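Local coordinates for protein putative rubredoxin reductase (Rhodopseudomonas palustris, PDB 3FG2) that probably passes electrons from NADH through its FAD to a ferredoxin, in the system of the cytochrome P450 CYP199A2, at residues G10-F14 against F61-F67; S119-V123 against A212-V217; Q294-Q299 against Y314-W319. Residue numbers count along the deposited sequence, not the author numbering.

Contact 1: G10-F14 against F61-F67; sequences GHAGF and FRPEKFF. With FAD (flavin-adenine dinucleotide), chain B.
Gly-10 (phi/psi -99/-151°) is the N-cap of the helix that starts at His-11; the first helical bond, Phe-14 N to Gly-10 O, measures 2.9 Å. A side chain on Gly-10 would collide with the FAD, whose O5B lies 3.4 Å from Gly-10 CA. His-11 takes chi1 near -78° (m). Its ND1 is hydrogen-bonded to FAD O4' (3.2 Å) and its N weakly to FAD O2A (3.4 Å), while the edge of the Phe-61 ring meets the imidazole face in a T-shaped pair (centroids 4.8 Å apart, planes at 87°). Ala-12 turns its CB away from 61-67 and donates a hydrogen bond from N to FAD O1P at 2.6 Å. Phe-14, chi1 t, has its CA 8.2 Å from Phe-61 CA and lies in an offset stack on Phe-61 (chi1 m), planes parallel and centroids 4.5 Å apart; Phe-61 CB sits over the Phe-14 ring face. Segment 61-67 is loop up to Pro-63 and helical at Phe-66 and Phe-67, with Phe-66 N hydrogen-bonded to Pro-63 O (2.9 Å). Arg-62 CG approaches Phe-14 CZ (3.4 Å), Phe-66 CE2 Phe-14 CE1 (3.8 Å) and Phe-67 CE2 Phe-14 CD1 (3.9 Å). An aromatic cluster thus backs a glycine-rich turn and helix start whose amides bind the FAD pyrophosphate, as in Rossmann-type GxGxxG dinucleotide-binding folds.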
loop_
_atom_site.group_PDB
_atom_site.type_symbol
_atom_site.label_atom_id
_atom_site.label_comp_id
_atom_site.label_asym_id
_atom_site.label_seq_id
_atom_site.Cartn_x
_atom_site.Cartn_y
_atom_site.Cartn_z
ATOM N N GLY A 10 -8.285 -3.614 -8.536
ATOM C CA GLY A 10 -7.950 -2.604 -7.548
ATOM C C GLY A 10 -7.233 -1.501 -8.309
ATOM O O GLY A 10 -7.483 -1.326 -9.505
ATOM N N HIS A 11 -6.331 -0.771 -7.658
ATOM C CA HIS A 11 -5.626 0.295 -8.356
ATOM C C HIS A 11 -4.962 -0.144 -9.659
ATOM O O HIS A 11 -5.270 0.391 -10.715
ATOM C CB HIS A 11 -4.592 0.956 -7.445
ATOM C CG HIS A 11 -5.187 1.922 -6.470
ATOM N ND1 HIS A 11 -5.702 1.531 -5.254
ATOM C CD2 HIS A 11 -5.405 3.258 -6.558
ATOM C CE1 HIS A 11 -6.212 2.581 -4.633
ATOM N NE2 HIS A 11 -6.047 3.641 -5.404
ATOM N N ALA A 12 -4.058 -1.114 -9.591
ATOM C CA ALA A 12 -3.365 -1.590 -10.791
ATOM C C ALA A 12 -4.293 -2.189 -11.862
ATOM O O ALA A 12 -4.151 -1.894 -13.054
ATOM C CB ALA A 12 -2.292 -2.608 -10.403
ATOM N N GLY A 13 -5.229 -3.035 -11.439
ATOM C CA GLY A 13 -6.141 -3.654 -12.382
ATOM C C GLY A 13 -6.960 -2.635 -13.149
ATOM O O GLY A 13 -7.072 -2.698 -14.375
ATOM N N PHE A 14 -7.537 -1.689 -12.419
ATOM C CA PHE A 14 -8.346 -0.643 -13.022
ATOM C C PHE A 14 -7.515 0.250 -13.947
ATOM O O PHE A 14 -7.939 0.573 -15.058
ATOM C CB PHE A 14 -8.985 0.212 -11.927
ATOM C CG PHE A 14 -9.617 1.472 -12.436
ATOM C CD1 PHE A 14 -10.817 1.432 -13.128
ATOM C CD2 PHE A 14 -8.996 2.703 -12.235
ATOM C CE1 PHE A 14 -11.397 2.605 -13.617
ATOM C CE2 PHE A 14 -9.565 3.883 -12.720
ATOM C CZ PHE A 14 -10.768 3.833 -13.412
ATOM N N PHE A 61 -13.571 4.412 -8.275
ATOM C CA PHE A 61 -12.664 5.116 -9.180
ATOM C C PHE A 61 -13.515 5.922 -10.155
ATOM O O PHE A 61 -13.414 7.146 -10.218
ATOM C CB PHE A 61 -11.797 4.126 -9.964
ATOM C CG PHE A 61 -10.646 3.561 -9.179
ATOM C CD1 PHE A 61 -10.552 2.197 -8.948
ATOM C CD2 PHE A 61 -9.639 4.394 -8.698
ATOM C CE1 PHE A 61 -9.466 1.668 -8.249
ATOM C CE2 PHE A 61 -8.553 3.876 -8.001
ATOM C CZ PHE A 61 -8.467 2.511 -7.776
ATOM N N ARG A 62 -14.345 5.212 -10.916
ATOM C CA ARG A 62 -15.254 5.817 -11.885
ATOM C C ARG A 62 -16.620 5.178 -11.666
ATOM O O ARG A 62 -16.724 4.110 -11.061
ATOM C CB ARG A 62 -14.798 5.539 -13.323
ATOM C CG ARG A 62 -13.387 5.992 -13.649
ATOM C CD ARG A 62 -13.207 7.494 -13.466
ATOM N NE ARG A 62 -11.810 7.821 -13.175
ATOM C CZ ARG A 62 -10.824 7.786 -14.065
ATOM N NH1 ARG A 62 -11.077 7.447 -15.320
ATOM N NH2 ARG A 62 -9.579 8.056 -13.690
ATOM N N PRO A 63 -17.691 5.829 -12.138
ATOM C CA PRO A 63 -19.020 5.243 -11.952
ATOM C C PRO A 63 -19.257 4.064 -12.897
ATOM O O PRO A 63 -18.528 3.876 -13.868
ATOM C CB PRO A 63 -19.957 6.421 -12.213
ATOM C CG PRO A 63 -19.200 7.227 -13.222
ATOM C CD PRO A 63 -17.783 7.193 -12.687
ATOM N N GLU A 64 -20.280 3.275 -12.599
ATOM C CA GLU A 64 -20.617 2.100 -13.392
ATOM C C GLU A 64 -20.662 2.331 -14.908
ATOM O O GLU A 64 -20.130 1.531 -15.686
ATOM C CB GLU A 64 -21.951 1.540 -12.898
ATOM C CG GLU A 64 -22.416 0.290 -13.612
ATOM C CD GLU A 64 -23.336 -0.550 -12.747
ATOM O OE1 GLU A 64 -24.204 0.033 -12.053
ATOM O OE2 GLU A 64 -23.192 -1.796 -12.764
ATOM N N LYS A 65 -21.295 3.423 -15.324
ATOM C CA LYS A 65 -21.415 3.753 -16.743
ATOM C C LYS A 65 -20.069 3.880 -17.463
ATOM O O LYS A 65 -19.989 3.713 -18.682
ATOM C CB LYS A 65 -22.197 5.060 -16.908
ATOM C CG LYS A 65 -22.325 5.516 -18.350
ATOM C CD LYS A 65 -23.138 6.792 -18.464
ATOM C CE LYS A 65 -23.302 7.195 -19.917
ATOM N NZ LYS A 65 -23.934 6.109 -20.718
ATOM N N PHE A 66 -19.017 4.180 -16.708
ATOM C CA PHE A 66 -17.686 4.339 -17.279
ATOM C C PHE A 66 -17.183 3.099 -18.008
ATOM O O PHE A 66 -16.704 3.183 -19.138
ATOM C CB PHE A 66 -16.683 4.696 -16.180
ATOM C CG PHE A 66 -15.258 4.758 -16.660
ATOM C CD1 PHE A 66 -14.797 5.856 -17.380
ATOM C CD2 PHE A 66 -14.380 3.710 -16.403
ATOM C CE1 PHE A 66 -13.480 5.910 -17.837
ATOM C CE2 PHE A 66 -13.061 3.754 -16.857
ATOM C CZ PHE A 66 -12.610 4.857 -17.575
ATOM N N PHE A 67 -17.283 1.950 -17.350
ATOM C CA PHE A 67 -16.807 0.700 -17.928
ATOM C C PHE A 67 -17.512 0.314 -19.223
ATOM O O PHE A 67 -16.921 -0.335 -20.091
ATOM C CB PHE A 67 -16.924 -0.425 -16.895
ATOM C CG PHE A 67 -16.181 -0.142 -15.623
ATOM C CD1 PHE A 67 -16.752 0.647 -14.629
ATOM C CD2 PHE A 67 -14.878 -0.597 -15.452
ATOM C CE1 PHE A 67 -16.036 0.983 -13.483
ATOM C CE2 PHE A 67 -14.149 -0.267 -14.310
ATOM C CZ PHE A 67 -14.729 0.525 -13.324
HETATM P PA FAD B . -5.228 -3.789 -4.697
HETATM O O1A FAD B . -5.156 -4.473 -3.379
HETATM O O2A FAD B . -5.709 -2.528 -4.807
HETATM O O5B FAD B . -6.304 -4.650 -5.378
HETATM C C5B FAD B . -6.222 -6.100 -5.552
HETATM C C4B FAD B . -7.643 -6.510 -5.997
HETATM O O4B FAD B . -7.532 -7.846 -6.618
HETATM C C3B FAD B . -8.677 -6.663 -4.867
HETATM O O3B FAD B . -9.916 -6.061 -5.073
HETATM C C2B FAD B . -8.675 -8.149 -4.645
HETATM O O2B FAD B . -9.802 -8.615 -3.969
HETATM C C1B FAD B . -8.629 -8.642 -6.061
HETATM N N9A FAD B . -8.184 -10.019 -6.282
HETATM C C8A FAD B . -7.217 -10.699 -5.586
HETATM N N7A FAD B . -7.044 -11.942 -6.019
HETATM C C5A FAD B . -7.934 -12.089 -7.043
HETATM C C6A FAD B . -8.236 -13.234 -7.931
HETATM N N6A FAD B . -7.639 -14.401 -7.865
HETATM N N1A FAD B . -9.221 -12.995 -8.868
HETATM C C2A FAD B . -9.871 -11.788 -8.973
HETATM N N3A FAD B . -9.656 -10.695 -8.203
HETATM C C4A FAD B . -8.674 -10.894 -7.249
HETATM N N1 FAD B . -0.647 3.707 -0.951
HETATM C C2 FAD B . -0.233 4.965 -1.096
HETATM O O2 FAD B . 0.593 5.259 -1.906
HETATM N N3 FAD B . -0.755 6.034 -0.296
HETATM C C4 FAD B . -1.724 5.810 0.667
HETATM O O4 FAD B . -2.148 6.744 1.324
HETATM C C4X FAD B . -2.189 4.436 0.831
HETATM N N5 FAD B . -3.143 4.156 1.752
HETATM C C5X FAD B . -3.569 2.845 1.877
HETATM C C6 FAD B . -4.582 2.573 2.840
HETATM C C7 FAD B . -5.075 1.298 3.031
HETATM C C7M FAD B . -6.154 1.061 4.070
HETATM C C8 FAD B . -4.551 0.186 2.230
HETATM C C8M FAD B . -5.047 -1.235 2.384
HETATM C C9 FAD B . -3.544 0.443 1.276
HETATM C C9A FAD B . -3.052 1.758 1.091
HETATM N N10 FAD B . -2.026 2.099 0.114
HETATM C C10 FAD B . -1.599 3.389 -0.028
HETATM C "C1'" FAD B . -1.484 0.993 -0.714
HETATM C "C2'" FAD B . -2.291 0.863 -2.042
HETATM O "O2'" FAD B . -3.653 0.703 -1.716
HETATM C "C3'" FAD B . -1.755 -0.336 -2.797
HETATM O "O3'" FAD B . -0.387 -0.121 -3.125
HETATM C "C4'" FAD B . -2.556 -0.545 -4.070
HETATM O "O4'" FAD B . -3.958 -0.759 -3.758
HETATM C "C5'" FAD B . -2.003 -1.749 -4.792
HETATM O "O5'" FAD B . -2.887 -1.959 -6.084
HETATM P P FAD B . -3.153 -3.353 -6.575
HETATM O O1P FAD B . -4.009 -3.083 -7.846
HETATM O O2P FAD B . -2.005 -4.116 -6.788
HETATM O O3P FAD B . -3.951 -4.095 -5.595
#

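Contact 2: S119-V123 against A212-V217; sequences SLPDV and AEGDRV
Segment 119-123 makes a type I beta turn from Leu-120 to Val-123, closed by Val-123 N to Leu-120 O at 3.2 Å. Segment 212-217 is a beta hairpin: Glu-213 N to Arg-216 O (2.8 Å) and Arg-216 N to Glu-213 O (2.9 Å) pair its strands round the two-residue loop Gly-214/Asp-215, where the Gly-214 phi of 74° suits glycine. Leu-120 CA lies 6.5 Å from Asp-215 CA, and Asp-122 CA 6.3 Å from Val-217 CA.

The apolar part centres on Leu-120 (m, t) and Val-217. Leu-120 CD1 packs on Ala-212 CB at 3.3 Å and lies 4.3 Å from Val-217 CG2, which also meets Val-123 CG2 at 4.0 Å. Separately, Leu-120 CD2 makes a van der Waals contact with the carboxylate atom Asp-215 OD1 (3.3 Å).

Polar links between the segments run through water. One water accepts from Asp-122 N (3.1 Å) and Val-217 N (3.2 Å) and donates to Asp-215 O (3.0 Å); another donates to Asp-122 OD1 (3.0 Å) and Val-217 O (3.3 Å). Asp-122 OD2 forms a salt bridge with Arg-138 of helix 129-138.

Strand 123-124, which begins at the last residue of the turn, is an edge strand of a parallel sheet, beside strand 232-235. Val-217 touches Val-233 as well as Val-123, packing the hairpin of a three-stranded antiparallel sheet against that edge.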
loop_
_atom_site.group_PDB
_atom_site.type_symbol
_atom_site.label_atom_id
_atom_site.label_comp_id
_atom_site.label_asym_id
_atom_site.label_seq_id
_atom_site.Cartn_x
_atom_site.Cartn_y
_atom_site.Cartn_z
ATOM N N SER A 119 -8.927 -14.934 16.245
ATOM C CA SER A 119 -10.057 -14.921 15.330
ATOM C C SER A 119 -11.409 -14.586 15.962
ATOM O O SER A 119 -12.448 -14.806 15.344
ATOM C CB SER A 119 -10.155 -16.263 14.600
ATOM O OG SER A 119 -10.396 -17.312 15.516
ATOM N N LEU A 120 -11.410 -14.061 17.183
ATOM C CA LEU A 120 -12.671 -13.685 17.814
ATOM C C LEU A 120 -13.280 -12.545 16.999
ATOM O O LEU A 120 -12.576 -11.848 16.270
ATOM C CB LEU A 120 -12.449 -13.248 19.262
ATOM C CG LEU A 120 -12.122 -14.388 20.234
ATOM C CD1 LEU A 120 -11.794 -13.815 21.601
ATOM C CD2 LEU A 120 -13.301 -15.355 20.320
ATOM N N PRO A 121 -14.592 -12.327 17.119
ATOM C CA PRO A 121 -15.283 -11.267 16.374
ATOM C C PRO A 121 -14.686 -9.861 16.446
ATOM O O PRO A 121 -14.658 -9.145 15.444
ATOM C CB PRO A 121 -16.697 -11.309 16.951
ATOM C CG PRO A 121 -16.848 -12.738 17.390
ATOM C CD PRO A 121 -15.521 -13.012 18.033
ATOM N N ASP A 122 -14.212 -9.467 17.625
ATOM C CA ASP A 122 -13.660 -8.129 17.810
ATOM C C ASP A 122 -12.185 -7.931 17.470
ATOM O O ASP A 122 -11.557 -6.981 17.941
ATOM C CB ASP A 122 -13.939 -7.644 19.240
ATOM C CG ASP A 122 -15.403 -7.283 19.458
ATOM O OD1 ASP A 122 -15.903 -7.479 20.589
ATOM O OD2 ASP A 122 -16.052 -6.793 18.506
ATOM N N VAL A 123 -11.635 -8.830 16.658
ATOM C CA VAL A 123 -10.252 -8.715 16.206
ATOM C C VAL A 123 -10.402 -8.451 14.703
ATOM O O VAL A 123 -10.603 -9.374 13.905
ATOM C CB VAL A 123 -9.455 -10.012 16.457
ATOM C CG1 VAL A 123 -8.065 -9.885 15.871
ATOM C CG2 VAL A 123 -9.355 -10.278 17.956
ATOM N N ALA A 212 -9.739 -13.083 26.343
ATOM C CA ALA A 212 -11.167 -12.978 26.143
ATOM C C ALA A 212 -11.944 -13.531 27.326
ATOM O O ALA A 212 -11.416 -14.270 28.160
ATOM C CB ALA A 212 -11.572 -13.697 24.874
ATOM N N GLU A 213 -13.209 -13.142 27.382
ATOM C CA GLU A 213 -14.130 -13.571 28.417
ATOM C C GLU A 213 -15.333 -14.011 27.598
ATOM O O GLU A 213 -15.978 -13.198 26.935
ATOM C CB GLU A 213 -14.456 -12.388 29.324
ATOM C CG GLU A 213 -15.413 -12.695 30.438
ATOM C CD GLU A 213 -16.825 -12.282 30.110
ATOM O OE1 GLU A 213 -17.041 -11.095 29.777
ATOM O OE2 GLU A 213 -17.714 -13.146 30.195
ATOM N N GLY A 214 -15.620 -15.306 27.630
ATOM C CA GLY A 214 -16.706 -15.824 26.821
ATOM C C GLY A 214 -16.096 -15.798 25.431
ATOM O O GLY A 214 -15.204 -16.597 25.117
ATOM N N ASP A 215 -16.565 -14.875 24.602
ATOM C CA ASP A 215 -16.022 -14.705 23.263
ATOM C C ASP A 215 -15.872 -13.212 23.028
ATOM O O ASP A 215 -15.845 -12.733 21.890
ATOM C CB ASP A 215 -16.924 -15.343 22.211
ATOM C CG ASP A 215 -16.689 -16.841 22.087
ATOM O OD1 ASP A 215 -15.516 -17.247 21.908
ATOM O OD2 ASP A 215 -17.668 -17.615 22.168
ATOM N N ARG A 216 -15.762 -12.494 24.142
ATOM C CA ARG A 216 -15.600 -11.052 24.143
ATOM C C ARG A 216 -14.153 -10.705 24.440
ATOM O O ARG A 216 -13.629 -11.076 25.487
ATOM C CB ARG A 216 -16.482 -10.423 25.220
ATOM C CG ARG A 216 -17.966 -10.559 24.981
ATOM C CD ARG A 216 -18.746 -9.889 26.100
ATOM N NE ARG A 216 -18.854 -10.729 27.290
ATOM C CZ ARG A 216 -19.552 -11.861 27.339
ATOM N NH1 ARG A 216 -19.602 -12.564 28.461
ATOM N NH2 ARG A 216 -20.203 -12.290 26.263
ATOM N N VAL A 217 -13.508 -10.002 23.519
ATOM C CA VAL A 217 -12.123 -9.593 23.719
ATOM C C VAL A 217 -12.037 -8.744 24.987
ATOM O O VAL A 217 -12.903 -7.908 25.226
ATOM C CB VAL A 217 -11.615 -8.734 22.533
ATOM C CG1 VAL A 217 -10.265 -8.146 22.867
ATOM C CG2 VAL A 217 -11.540 -9.569 21.265
HETATM O O HOH W 1 -15.631 -7.098 23.597
HETATM O O HOH W 2 -14.724 -10.280 20.557
#

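Contact 3: Q294-Q299 against Y314-W319; sequences QNATDQ and YDGYPW
Helix 293-306 borders the FAD pocket, and the irregular connection 314-319 runs antiparallel alongside it, Gln-294 facing Trp-319 and Gln-299 facing Tyr-314, before entering strand 319-324, first strand of the antiparallel sheet in the C-terminal part of the reductase. The closest pair of CA atoms is Asp-298 and Gly-316, 5.3 Å apart; a CB on Gly-316 would clash with Asp-298 CB. Gln-294 (chi1 t, chi2 m) buries the most surface. Its CG lies over the five-membered ring of Trp-319 (chi1 p), 3.5 Å from the centroid, a CH-pi contact, and its NE2 donates a hydrogen bond to Asp-298 OD2 at 2.7 Å. Tyr-314, chi1 t, comes next: Gln-299 CG sits over its ring face, 3.5 Å from the centroid, while the ring meets Phe-279 edge-to-face. Trp-319, third, has a cation-pi partner in Arg-378. Two waters bridge the segments: one accepts from Gln-294 N (3.1 Å) and donates to Trp-319 O (2.7 Å), while another donates to Asp-298 OD2 (3.1 Å) and Tyr-317 O (2.8 Å) and accepts weakly from Trp-319 NE1 (3.3 Å).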
loop_
_atom_site.group_PDB
_atom_site.type_symbol
_atom_site.label_atom_id
_atom_site.label_comp_id
_atom_site.label_asym_id
_atom_site.label_seq_id
_atom_site.Cartn_x
_atom_site.Cartn_y
_atom_site.Cartn_z
ATOM N N GLN A 294 1.350 4.756 -6.474
ATOM C CA GLN A 294 2.287 5.170 -7.508
ATOM C C GLN A 294 2.764 3.947 -8.275
ATOM O O GLN A 294 2.705 3.905 -9.502
ATOM C CB GLN A 294 3.472 5.900 -6.866
ATOM C CG GLN A 294 4.692 6.073 -7.758
ATOM C CD GLN A 294 5.557 4.826 -7.802
ATOM O OE1 GLN A 294 5.854 4.231 -6.770
ATOM N NE2 GLN A 294 5.974 4.435 -8.995
ATOM N N ASN A 295 3.225 2.944 -7.538
ATOM C CA ASN A 295 3.719 1.724 -8.151
ATOM C C ASN A 295 2.659 0.994 -8.969
ATOM O O ASN A 295 2.928 0.529 -10.074
ATOM C CB ASN A 295 4.267 0.793 -7.076
ATOM C CG ASN A 295 4.806 -0.490 -7.651
ATOM O OD1 ASN A 295 4.214 -1.561 -7.481
ATOM N ND2 ASN A 295 5.929 -0.393 -8.354
ATOM N N ALA A 296 1.454 0.890 -8.421
ATOM C CA ALA A 296 0.370 0.208 -9.113
ATOM C C ALA A 296 0.044 0.941 -10.405
ATOM O O ALA A 296 -0.121 0.337 -11.467
ATOM C CB ALA A 296 -0.873 0.152 -8.213
ATOM N N THR A 297 -0.033 2.258 -10.295
ATOM C CA THR A 297 -0.359 3.118 -11.415
ATOM C C THR A 297 0.704 3.131 -12.509
ATOM O O THR A 297 0.403 2.854 -13.669
ATOM C CB THR A 297 -0.605 4.553 -10.906
ATOM O OG1 THR A 297 -1.749 4.553 -10.041
ATOM C CG2 THR A 297 -0.839 5.508 -12.056
ATOM N N ASP A 298 1.944 3.447 -12.152
ATOM C CA ASP A 298 3.008 3.503 -13.145
ATOM C C ASP A 298 3.250 2.147 -13.787
ATOM O O ASP A 298 3.525 2.055 -14.984
ATOM C CB ASP A 298 4.313 4.017 -12.529
ATOM C CG ASP A 298 4.197 5.436 -12.007
ATOM O OD1 ASP A 298 3.339 6.206 -12.506
ATOM O OD2 ASP A 298 4.982 5.781 -11.098
ATOM N N GLN A 299 3.147 1.086 -12.998
ATOM C CA GLN A 299 3.357 -0.237 -13.553
ATOM C C GLN A 299 2.256 -0.543 -14.561
ATOM O O GLN A 299 2.517 -1.132 -15.618
ATOM C CB GLN A 299 3.395 -1.284 -12.442
ATOM C CG GLN A 299 4.803 -1.586 -11.955
ATOM C CD GLN A 299 4.844 -2.730 -10.971
ATOM O OE1 GLN A 299 4.069 -3.685 -11.080
ATOM N NE2 GLN A 299 5.759 -2.655 -10.011
ATOM N N TYR A 314 10.416 -0.949 -16.987
ATOM C CA TYR A 314 9.635 -0.229 -15.988
ATOM C C TYR A 314 10.563 0.675 -15.175
ATOM O O TYR A 314 11.614 0.229 -14.710
ATOM C CB TYR A 314 8.936 -1.209 -15.042
ATOM C CG TYR A 314 8.266 -0.505 -13.903
ATOM C CD1 TYR A 314 7.176 0.332 -14.135
ATOM C CD2 TYR A 314 8.764 -0.604 -12.602
ATOM C CE1 TYR A 314 6.594 1.066 -13.105
ATOM C CE2 TYR A 314 8.185 0.133 -11.552
ATOM C CZ TYR A 314 7.099 0.966 -11.820
ATOM O OH TYR A 314 6.507 1.698 -10.822
ATOM N N ASP A 315 10.185 1.940 -15.008
ATOM C CA ASP A 315 11.010 2.869 -14.236
ATOM C C ASP A 315 10.190 3.919 -13.486
ATOM O O ASP A 315 10.629 5.063 -13.330
ATOM C CB ASP A 315 12.029 3.571 -15.145
ATOM C CG ASP A 315 13.122 4.305 -14.353
ATOM O OD1 ASP A 315 13.832 5.137 -14.952
ATOM O OD2 ASP A 315 13.283 4.055 -13.136
ATOM N N GLY A 316 9.003 3.538 -13.025
ATOM C CA GLY A 316 8.185 4.481 -12.288
ATOM C C GLY A 316 8.936 4.845 -11.022
ATOM O O GLY A 316 9.198 3.970 -10.197
ATOM N N TYR A 317 9.305 6.111 -10.854
ATOM C CA TYR A 317 10.034 6.487 -9.651
ATOM C C TYR A 317 9.127 6.403 -8.427
ATOM O O TYR A 317 8.068 7.033 -8.377
ATOM C CB TYR A 317 10.615 7.890 -9.746
ATOM C CG TYR A 317 11.791 8.026 -8.817
ATOM C CD1 TYR A 317 13.064 7.609 -9.216
ATOM C CD2 TYR A 317 11.623 8.471 -7.508
ATOM C CE1 TYR A 317 14.144 7.627 -8.326
ATOM C CE2 TYR A 317 12.694 8.491 -6.611
ATOM C CZ TYR A 317 13.951 8.070 -7.029
ATOM O OH TYR A 317 15.018 8.110 -6.163
ATOM N N PRO A 318 9.559 5.643 -7.408
ATOM C CA PRO A 318 8.821 5.433 -6.163
ATOM C C PRO A 318 8.632 6.611 -5.210
ATOM O O PRO A 318 9.576 7.336 -4.873
ATOM C CB PRO A 318 9.593 4.291 -5.510
ATOM C CG PRO A 318 10.996 4.616 -5.876
ATOM C CD PRO A 318 10.879 4.986 -7.346
ATOM N N TRP A 319 7.388 6.791 -4.784
ATOM C CA TRP A 319 7.030 7.815 -3.818
ATOM C C TRP A 319 5.781 7.344 -3.080
ATOM O O TRP A 319 4.931 6.653 -3.647
ATOM C CB TRP A 319 6.806 9.188 -4.476
ATOM C CG TRP A 319 5.904 9.223 -5.664
ATOM C CD1 TRP A 319 6.264 9.063 -6.971
ATOM C CD2 TRP A 319 4.497 9.488 -5.663
ATOM N NE1 TRP A 319 5.167 9.218 -7.789
ATOM C CE2 TRP A 319 4.070 9.475 -7.012
ATOM C CE3 TRP A 319 3.556 9.733 -4.655
ATOM C CZ2 TRP A 319 2.739 9.700 -7.377
ATOM C CZ3 TRP A 319 2.237 9.958 -5.016
ATOM C CH2 TRP A 319 1.840 9.938 -6.370
HETATM O O HOH W 3 2.248 6.446 -4.045
HETATM O O HOH W 4 6.748 8.243 -10.562
#

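How the contacts relate
Contacts 1 and 3 meet beside the FAD, their centres 19 Å apart. Ala-296 CB lies 3.7 Å from Ala-12 N and 3.9 Å from His-11 CB, so helices 11-22 and 293-306, which border the cofactor, pack on each other. Segment 10-14 binds the FAD directly; in contact 3, Ala-296 touches it, and neighbouring Val-293 donates a hydrogen bond to it from its N. Contact 2 stands apart: its centre is 37 Å from that of contact 1 and 40 Å from that of contact 3, with nearest atoms about 22 and 26 Å away. Contacts 2 and 3 lie on opposite sides of the chain's centre, and all three follow in series along the sequence.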